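Local coordinates for taurine:2-oxoglutarate aminotransferase (Bifidobacterium kashiwanohense PV20-2, PDB 6JIX), which transfers the amino group of taurine to 2-oxoglutarate, yielding glutamate, with pyridoxal 5'-phosphate as its cofactor, at the interface of chains A and B. Numbering follows the deposited sequence. Chains: chain A/B, taurine:2-oxoglutarate aminotransferase.

Contact 1: the interface of chains A and B. Residues chain A 81-83, 86; chain B 33, 36, 41, 55.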
ATOM      1  N   PHE A  81      -7.008  15.039   1.917  1.00 29.36           N
ATOM      2  CA  PHE A  81      -7.314  14.018   0.924  1.00 26.99           C
ATOM      3  C   PHE A  81      -8.496  14.446   0.068  1.00 27.92           C
ATOM      4  O   PHE A  81      -9.463  15.020   0.573  1.00 28.91           O
ATOM      5  CB  PHE A  81      -7.634  12.661   1.560  1.00 23.30           C
ATOM      6  CG  PHE A  81      -7.887  11.571   0.550  1.00 25.98           C
ATOM      7  CD1 PHE A  81      -6.897  11.195  -0.352  1.00 25.55           C
ATOM      8  CD2 PHE A  81      -9.120  10.931   0.490  1.00 27.90           C
ATOM      9  CE1 PHE A  81      -7.124  10.193  -1.284  1.00 25.81           C
ATOM     10  CE2 PHE A  81      -9.363   9.934  -0.442  1.00 26.81           C
ATOM     11  CZ  PHE A  81      -8.360   9.562  -1.333  1.00 29.55           C
ATOM     12  N   MET A  82      -8.396  14.172  -1.234  1.00 28.43           N
ATOM     13  CA  MET A  82      -9.507  14.255  -2.171  1.00 26.57           C
ATOM     14  C   MET A  82      -9.407  13.051  -3.095  1.00 28.48           C
ATOM     15  O   MET A  82      -8.306  12.586  -3.395  1.00 28.88           O
ATOM     16  CB  MET A  82      -9.487  15.565  -2.960  1.00 22.99           C
ATOM     17  CG  MET A  82     -10.674  15.765  -3.864  1.00 24.14           C
ATOM     18  SD  MET A  82     -12.238  15.605  -3.003  1.00 33.42           S
ATOM     19  CE  MET A  82     -11.959  16.661  -1.574  1.00 28.08           C
ATOM     20  N   ALA A  83     -10.556  12.542  -3.538  1.00 28.47           N
ATOM     21  CA  ALA A  83     -10.622  11.212  -4.137  1.00 26.72           C
ATOM     22  C   ALA A  83      -9.910  11.123  -5.498  1.00 28.91           C
ATOM     23  O   ALA A  83      -9.626  12.135  -6.146  1.00 28.84           O
ATOM     24  CB  ALA A  83     -12.081  10.783  -4.283  1.00 29.59           C
ATOM     25  N   TYR A  86     -11.052  13.069  -8.831  1.00 27.03           N
ATOM     26  CA  TYR A  86     -10.924  14.515  -8.932  1.00 30.52           C
ATOM     27  C   TYR A  86      -9.460  14.887  -9.130  1.00 28.45           C
ATOM     28  O   TYR A  86      -8.557  14.206  -8.635  1.00 28.61           O
ATOM     29  CB  TYR A  86     -11.497  15.218  -7.683  1.00 28.05           C
ATOM     30  CG  TYR A  86     -12.900  14.751  -7.334  1.00 29.59           C
ATOM     31  CD1 TYR A  86     -13.998  15.096  -8.137  1.00 26.48           C
ATOM     32  CD2 TYR A  86     -13.127  13.949  -6.216  1.00 25.49           C
ATOM     33  CE1 TYR A  86     -15.292  14.651  -7.825  1.00 28.89           C
ATOM     34  CE2 TYR A  86     -14.408  13.497  -5.900  1.00 29.17           C
ATOM     35  CZ  TYR A  86     -15.493  13.842  -6.705  1.00 27.61           C
ATOM     36  OH  TYR A  86     -16.759  13.375  -6.384  1.00 19.39           O
TER
ATOM     37  N   ILE B  33     -10.794  19.985  -7.820  1.00 30.02           N
ATOM     38  CA  ILE B  33     -11.299  20.335  -6.495  1.00 30.92           C
ATOM     39  C   ILE B  33     -10.253  21.176  -5.777  1.00 33.69           C
ATOM     40  O   ILE B  33      -9.072  20.802  -5.717  1.00 30.30           O
ATOM     41  CB  ILE B  33     -11.670  19.092  -5.672  1.00 26.45           C
ATOM     42  CG1 ILE B  33     -12.628  18.200  -6.454  1.00 26.36           C
ATOM     43  CG2 ILE B  33     -12.328  19.508  -4.372  1.00 25.41           C
ATOM     44  CD1 ILE B  33     -13.875  18.903  -6.895  1.00 28.29           C
ATOM     45  N   ALA B  36     -11.892  21.463   0.623  1.00 28.60           N
ATOM     46  CA  ALA B  36     -12.951  20.683   1.242  1.00 30.04           C
ATOM     47  C   ALA B  36     -13.006  21.039   2.720  1.00 34.73           C
ATOM     48  O   ALA B  36     -11.987  21.404   3.317  1.00 34.69           O
ATOM     49  CB  ALA B  36     -12.735  19.175   1.049  1.00 29.63           C
ATOM     50  N   PHE B  41     -17.159  19.850  -0.425  1.00 27.98           N
ATOM     51  CA  PHE B  41     -15.950  20.232  -1.133  1.00 33.01           C
ATOM     52  C   PHE B  41     -16.345  21.096  -2.324  1.00 33.92           C
ATOM     53  O   PHE B  41     -17.499  21.079  -2.767  1.00 35.12           O
ATOM     54  CB  PHE B  41     -15.104  19.014  -1.554  1.00 28.82           C
ATOM     55  CG  PHE B  41     -15.818  18.017  -2.425  1.00 27.09           C
ATOM     56  CD1 PHE B  41     -15.879  18.190  -3.800  1.00 27.60           C
ATOM     57  CD2 PHE B  41     -16.372  16.866  -1.872  1.00 27.52           C
ATOM     58  CE1 PHE B  41     -16.516  17.242  -4.615  1.00 26.57           C
ATOM     59  CE2 PHE B  41     -17.016  15.920  -2.670  1.00 28.25           C
ATOM     60  CZ  PHE B  41     -17.087  16.108  -4.047  1.00 26.02           C
ATOM     61  N   LEU B  55     -16.568  10.503   0.147  1.00 22.46           N
ATOM     62  CA  LEU B  55     -15.627  10.216  -0.936  1.00 26.44           C
ATOM     63  C   LEU B  55     -15.750   8.749  -1.338  1.00 27.75           C
ATOM     64  O   LEU B  55     -16.651   8.414  -2.111  1.00 28.20           O
ATOM     65  CB  LEU B  55     -14.189  10.594  -0.557  1.00 28.18           C
ATOM     66  CG  LEU B  55     -13.964  12.116  -0.428  1.00 33.28           C
ATOM     67  CD1 LEU B  55     -12.517  12.474  -0.016  1.00 28.23           C
ATOM     68  CD2 LEU B  55     -14.381  12.869  -1.706  1.00 24.46           C
TER
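A:Met82 pushes its thioether between B:Leu55 on one flank and B:Ile33 and B:Ala36 on the other, forming the apolar centre of this patch between two copies of the same enzyme. Its CG lies anti to the backbone N (chi1 -175°), which sends the chain toward chain B, and bends at the next two torsions spread its atoms over several partners. The sulfur SD rests 3.7 Å from CD2 of B:Leu55, the two side chains crossing at about a right angle, while the terminal methyl CE packs 3.7 Å from CB of B:Ala36. Leucine's other branch, CD1, turns to A:Phe81 and meets the edge carbon CD2 of that ring at 3.8 Å. B:Leu55 thus spans consecutive residues of chain A, CD1 against A:Phe81 and CD2 against A:Met82 and the methyl of A:Ala83. Farther out, B:Ile33 uses its CG1 arm against A:Tyr86, 3.4 Å from the benzylic CB at the root of the ring. The phenol end marks the polar rim. There B:Phe41 crosses A:Tyr86 at about a right angle, with its ring carbon CE1 above the outer part of the tyrosine face and its CZ 3.6 Å from the phenolic OH.

Contact 2: the interface of chains A and B. Residues chain A 33-36, 41; chain B 79, 82, 88.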
ATOM      1  N   ILE A  33      12.121   5.575  19.932  1.00 33.63           N
ATOM      2  CA  ILE A  33      12.664   6.771  19.300  1.00 27.52           C
ATOM      3  C   ILE A  33      11.702   7.925  19.535  1.00 30.57           C
ATOM      4  O   ILE A  33      10.496   7.813  19.264  1.00 30.44           O
ATOM      5  CB  ILE A  33      12.925   6.550  17.803  1.00 24.30           C
ATOM      6  CG1 ILE A  33      14.030   5.511  17.631  1.00 27.91           C
ATOM      7  CG2 ILE A  33      13.346   7.837  17.136  1.00 20.70           C
ATOM      8  CD1 ILE A  33      15.369   5.937  18.171  1.00 23.19           C
ATOM      9  N   LYS A  34      12.245   9.033  20.043  1.00 34.18           N
ATOM     10  CA  LYS A  34      11.477  10.180  20.514  1.00 33.15           C
ATOM     11  C   LYS A  34      11.425  11.313  19.504  1.00 35.69           C
ATOM     12  O   LYS A  34      10.421  12.038  19.452  1.00 31.77           O
ATOM     13  CB  LYS A  34      12.072  10.683  21.842  1.00 32.24           C
ATOM     14  CG  LYS A  34      11.707  12.104  22.272  1.00 30.61           C
ATOM     15  CD  LYS A  34      12.041  12.298  23.752  1.00 28.68           C
ATOM     16  CE  LYS A  34      11.283  13.460  24.370  1.00 23.91           C
ATOM     17  NZ  LYS A  34      12.140  14.688  24.316  1.00 39.95           N
ATOM     18  N   LYS A  35      12.474  11.462  18.691  1.00 31.60           N
ATOM     19  CA  LYS A  35      12.623  12.616  17.821  1.00 29.12           C
ATOM     20  C   LYS A  35      13.631  12.275  16.729  1.00 28.63           C
ATOM     21  O   LYS A  35      14.518  11.440  16.925  1.00 27.78           O
ATOM     22  CB  LYS A  35      13.054  13.851  18.634  1.00 28.76           C
ATOM     23  CG  LYS A  35      13.636  15.018  17.831  1.00 28.40           C
ATOM     24  CD  LYS A  35      12.580  16.075  17.515  1.00 27.52           C
ATOM     25  CE  LYS A  35      12.854  16.771  16.178  1.00 26.14           C
ATOM     26  NZ  LYS A  35      11.808  17.773  15.798  1.00 28.10           N
ATOM     27  N   ALA A  36      13.479  12.926  15.576  1.00 27.03           N
ATOM     28  CA  ALA A  36      14.443  12.828  14.489  1.00 26.83           C
ATOM     29  C   ALA A  36      14.633  14.203  13.869  1.00 29.13           C
ATOM     30  O   ALA A  36      13.709  15.023  13.857  1.00 25.95           O
ATOM     31  CB  ALA A  36      13.992  11.848  13.390  1.00 30.41           C
ATOM     32  N   PHE A  41      18.575  10.669  14.813  1.00 25.80           N
ATOM     33  CA  PHE A  41      17.384  10.469  15.627  1.00 25.97           C
ATOM     34  C   PHE A  41      17.843  10.078  17.027  1.00 29.45           C
ATOM     35  O   PHE A  41      19.020   9.753  17.242  1.00 28.59           O
ATOM     36  CB  PHE A  41      16.413   9.444  15.015  1.00 22.40           C
ATOM     37  CG  PHE A  41      17.006   8.097  14.750  1.00 24.47           C
ATOM     38  CD1 PHE A  41      17.078   7.143  15.752  1.00 25.38           C
ATOM     39  CD2 PHE A  41      17.450   7.758  13.477  1.00 28.51           C
ATOM     40  CE1 PHE A  41      17.599   5.879  15.496  1.00 24.29           C
ATOM     41  CE2 PHE A  41      17.974   6.503  13.219  1.00 25.71           C
ATOM     42  CZ  PHE A  41      18.049   5.562  14.234  1.00 23.70           C
TER
ATOM     43  N   MET B  79       8.393  14.289  14.187  1.00 31.08           N
ATOM     44  CA  MET B  79       9.000  13.184  13.456  1.00 27.43           C
ATOM     45  C   MET B  79       7.984  12.629  12.465  1.00 28.81           C
ATOM     46  O   MET B  79       7.021  11.973  12.878  1.00 26.62           O
ATOM     47  CB  MET B  79       9.444  12.102  14.427  1.00 26.49           C
ATOM     48  CG  MET B  79      10.443  11.144  13.892  1.00 24.37           C
ATOM     49  SD  MET B  79      10.937  10.044  15.240  1.00 30.44           S
ATOM     50  CE  MET B  79       9.383   9.853  16.118  1.00 20.64           C
ATOM     51  N   MET B  82       9.403   7.217  11.391  1.00 21.14           N
ATOM     52  CA  MET B  82      10.502   6.460  11.961  1.00 24.08           C
ATOM     53  C   MET B  82      10.276   4.987  11.640  1.00 24.32           C
ATOM     54  O   MET B  82       9.141   4.507  11.635  1.00 25.93           O
ATOM     55  CB  MET B  82      10.642   6.700  13.470  1.00 19.18           C
ATOM     56  CG  MET B  82      11.881   6.015  14.079  1.00 25.11           C
ATOM     57  SD  MET B  82      13.470   6.423  13.296  1.00 24.18           S
ATOM     58  CE  MET B  82      13.436   8.219  13.358  1.00 24.15           C
ATOM     59  N   SER B  88       7.440   4.057  18.511  1.00 24.37           N
ATOM     60  CA  SER B  88       7.138   5.486  18.579  1.00 21.75           C
ATOM     61  C   SER B  88       5.842   5.684  19.355  1.00 27.67           C
ATOM     62  O   SER B  88       5.009   4.779  19.432  1.00 29.82           O
ATOM     63  CB  SER B  88       7.009   6.123  17.188  1.00 18.19           C
ATOM     64  OG  SER B  88       5.803   5.724  16.548  1.00 19.33           O
TER
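B:Met79 and B:Met82 press side by side into a strand of chain A, residues 33-37, meeting A:Ile33 and A:Ala36 in the tightly packed part of the contact. The methyl CB of A:Ala36 takes CG of B:Met79 at 3.7 Å. Both methionines also share the CG2 branch of A:Ile33: the sulfur SD of B:Met79 comes within 3.8 Å of it, and the methyl CE of B:Met82 approaches to the same distance. That branch stands anti to the isoleucine's backbone N, while CG1 is turned beside it (chi1 -66°), an orientation that presents the short CG2 arm to the sulfur. B:Met82 reaches farther, its CE lying 3.6 Å from CB of A:Phe41 and its SD above the rim of the phenylalanine face. With a serine in place of B:Met79, CG2 of A:Ile33 and the methyl of A:Ala36 would probably lose the packing from CG and SD and rest on B:Met82, with a gap likely to open beside it. The other side is looser. The side chain of A:Lys34 runs away from chain B, while that of A:Lys35 curves past B:Met79 without close contact; both lysines touch mainly through their backbone. The methyl CE of B:Met79 ends near this peptide stretch, 4.1 Å from the carbonyl O of A:Lys34. B:Ser88 barely touches the partner, its CA standing 4.1 Å from the carbonyl O of A:Ile33.

Contact 3: the interface of chains A and B. Residues chain A 129, 308-311; chain B 22-23, 161.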
ATOM      1  N   MET A 129      -1.513  -6.363 -19.296  1.00 30.66           N
ATOM      2  CA  MET A 129      -2.603  -5.776 -20.078  1.00 26.79           C
ATOM      3  C   MET A 129      -2.093  -5.192 -21.393  1.00 30.03           C
ATOM      4  O   MET A 129      -2.711  -5.389 -22.449  1.00 25.95           O
ATOM      5  CB  MET A 129      -3.322  -4.695 -19.267  1.00 28.72           C
ATOM      6  CG  MET A 129      -4.511  -5.187 -18.414  1.00 33.80           C
ATOM      7  SD  MET A 129      -5.297  -3.863 -17.440  1.00 35.79           S
ATOM      8  CE  MET A 129      -4.433  -4.000 -15.883  1.00 33.36           C
ATOM      9  N   LEU A 308      -7.910   1.358 -17.782  1.00 30.21           N
ATOM     10  CA  LEU A 308      -6.866   0.970 -16.835  1.00 33.16           C
ATOM     11  C   LEU A 308      -7.519   0.241 -15.668  1.00 31.05           C
ATOM     12  O   LEU A 308      -8.034   0.868 -14.741  1.00 37.80           O
ATOM     13  CB  LEU A 308      -6.099   2.199 -16.350  1.00 29.73           C
ATOM     14  CG  LEU A 308      -5.066   1.900 -15.268  1.00 25.14           C
ATOM     15  CD1 LEU A 308      -3.981   1.035 -15.857  1.00 26.00           C
ATOM     16  CD2 LEU A 308      -4.484   3.178 -14.714  1.00 25.91           C
ATOM     17  N   GLN A 309      -7.468  -1.090 -15.674  1.00 26.63           N
ATOM     18  CA  GLN A 309      -8.103  -1.881 -14.617  1.00 27.69           C
ATOM     19  C   GLN A 309      -7.181  -2.014 -13.395  1.00 28.54           C
ATOM     20  O   GLN A 309      -6.886  -3.107 -12.904  1.00 27.62           O
ATOM     21  CB  GLN A 309      -8.516  -3.239 -15.174  1.00 25.09           C
ATOM     22  CG  GLN A 309      -9.482  -3.156 -16.375  1.00 26.62           C
ATOM     23  CD  GLN A 309     -10.925  -2.750 -15.990  1.00 27.96           C
ATOM     24  OE1 GLN A 309     -11.174  -2.193 -14.916  1.00 32.86           O
ATOM     25  NE2 GLN A 309     -11.872  -3.018 -16.882  1.00 34.90           N
ATOM     26  N   CYS A 310      -6.757  -0.847 -12.892  1.00 24.62           N
ATOM     27  CA  CYS A 310      -5.941  -0.697 -11.697  1.00 24.06           C
ATOM     28  C   CYS A 310      -6.500   0.452 -10.887  1.00 26.97           C
ATOM     29  O   CYS A 310      -7.037   1.411 -11.447  1.00 25.69           O
ATOM     30  CB  CYS A 310      -4.484  -0.366 -12.019  1.00 27.26           C
ATOM     31  SG  CYS A 310      -3.604  -1.647 -12.916  1.00 27.63           S
ATOM     32  N   GLY A 311      -6.327   0.380  -9.575  1.00 28.78           N
ATOM     33  CA  GLY A 311      -6.850   1.423  -8.714  1.00 24.75           C
ATOM     34  C   GLY A 311      -6.598   1.117  -7.255  1.00 28.05           C
ATOM     35  O   GLY A 311      -6.319  -0.021  -6.870  1.00 27.64           O
TER
ATOM     36  N   SER B  22      -7.285   5.951 -11.922  1.00 28.96           N
ATOM     37  CA  SER B  22      -7.734   4.625 -11.533  1.00 29.16           C
ATOM     38  C   SER B  22      -9.073   4.269 -12.186  1.00 36.30           C
ATOM     39  O   SER B  22      -9.995   5.091 -12.251  1.00 37.60           O
ATOM     40  CB  SER B  22      -7.850   4.549 -10.008  1.00 28.64           C
ATOM     41  OG  SER B  22      -6.578   4.375  -9.402  1.00 32.13           O
ATOM     42  N   TRP B  23      -9.169   3.016 -12.664  1.00 32.75           N
ATOM     43  CA  TRP B  23     -10.423   2.371 -13.100  1.00 33.18           C
ATOM     44  C   TRP B  23     -11.099   3.092 -14.270  1.00 39.44           C
ATOM     45  O   TRP B  23     -12.331   3.067 -14.389  1.00 42.27           O
ATOM     46  CB  TRP B  23     -11.419   2.233 -11.941  1.00 30.12           C
ATOM     47  CG  TRP B  23     -10.888   1.544 -10.704  1.00 30.52           C
ATOM     48  CD1 TRP B  23     -10.805   2.072  -9.449  1.00 28.13           C
ATOM     49  CD2 TRP B  23     -10.385   0.204 -10.603  1.00 30.51           C
ATOM     50  NE1 TRP B  23     -10.282   1.158  -8.566  1.00 25.28           N
ATOM     51  CE2 TRP B  23     -10.014  -0.002  -9.248  1.00 33.13           C
ATOM     52  CE3 TRP B  23     -10.203  -0.839 -11.521  1.00 25.07           C
ATOM     53  CZ2 TRP B  23      -9.469  -1.212  -8.795  1.00 26.64           C
ATOM     54  CZ3 TRP B  23      -9.667  -2.032 -11.068  1.00 24.64           C
ATOM     55  CH2 TRP B  23      -9.303  -2.205  -9.718  1.00 23.55           C
ATOM     56  N   ALA B 161      -8.909  -8.780 -14.831  1.00 33.26           N
ATOM     57  CA  ALA B 161      -7.627  -8.266 -15.320  1.00 31.48           C
ATOM     58  C   ALA B 161      -6.448  -8.852 -14.542  1.00 32.89           C
ATOM     59  O   ALA B 161      -5.421  -9.217 -15.134  1.00 35.37           O
ATOM     60  CB  ALA B 161      -7.615  -6.735 -15.245  1.00 27.13           C
TER
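B:Trp23 lays its indole flat along the backbone of A:Cys310 and A:Gly311, a cross-subunit contact in a class-III pyridoxal-phosphate-dependent aminotransferase, a family whose active sites lie at the dimer interface. The carbonyl carbon C of A:Cys310 sits over the six-membered ring, 3.7 Å from its centroid, and CA of A:Gly311 covers the five-membered ring of the same face. Having no side chain, the glycine lets its CA come 3.5 Å from CE2 of the indole. CB of B:Ser22, which lines a glutamate-binding pocket with B:Trp23, packs 3.5 Å from CA of A:Gly311. The peptide is also gripped by a hydrogen bond: the backbone N of B:Trp23 donates to the carbonyl O of A:Cys310 at 2.9 Å, with a C=O···N angle of 158° and the donor tilted 22° from the carbonyl plane. One carbonyl therefore receives the tryptophan's N-H while lying above its ring. The indole is folded back over this peptide by a chi1 of -53°, which places CG beside the backbone N. At the far end of the ring, the backbone carbonyl C of A:Gln309 lies 3.4 Å from CZ3, and the amide oxygen OE1 of that glutamine approaches the indole edge in plane, 3.8 Å from CE3. Beyond the tryptophan, the methyl CB of B:Ala161, on helix 159-162, supports A:Gln309 by packing 3.6 Å from its CB. A:Met129, near the end of helix 116-131, adds a peripheral contact, its methyl CE lying 4.2 Å from CB of B:Ala161.

Contacts 1 and 2, whose C-alpha centres lie about 31 Å apart, are overlapping versions of one two-fold-related patch: Ile33, Ala36, Phe41 and Met82 serve both, with the chains exchanged. Contact 3 shares none of their residues and lies about 21 Å from contact 1 and 37 Å from contact 2. These patches show two kinds of joint: thioether packing against strands 33-37 and 40-43 and a backbone-indole clasp. Segment A:Leu308-A:Gly311 runs close in sequence to A:Thr313, which probably reaches the partner's cofactor. A:Tyr86, B:Ser22 and B:Trp23 line glutamate pockets; dimer assembly may help shape ligand sites, though the structure alone does not show which serve catalysis.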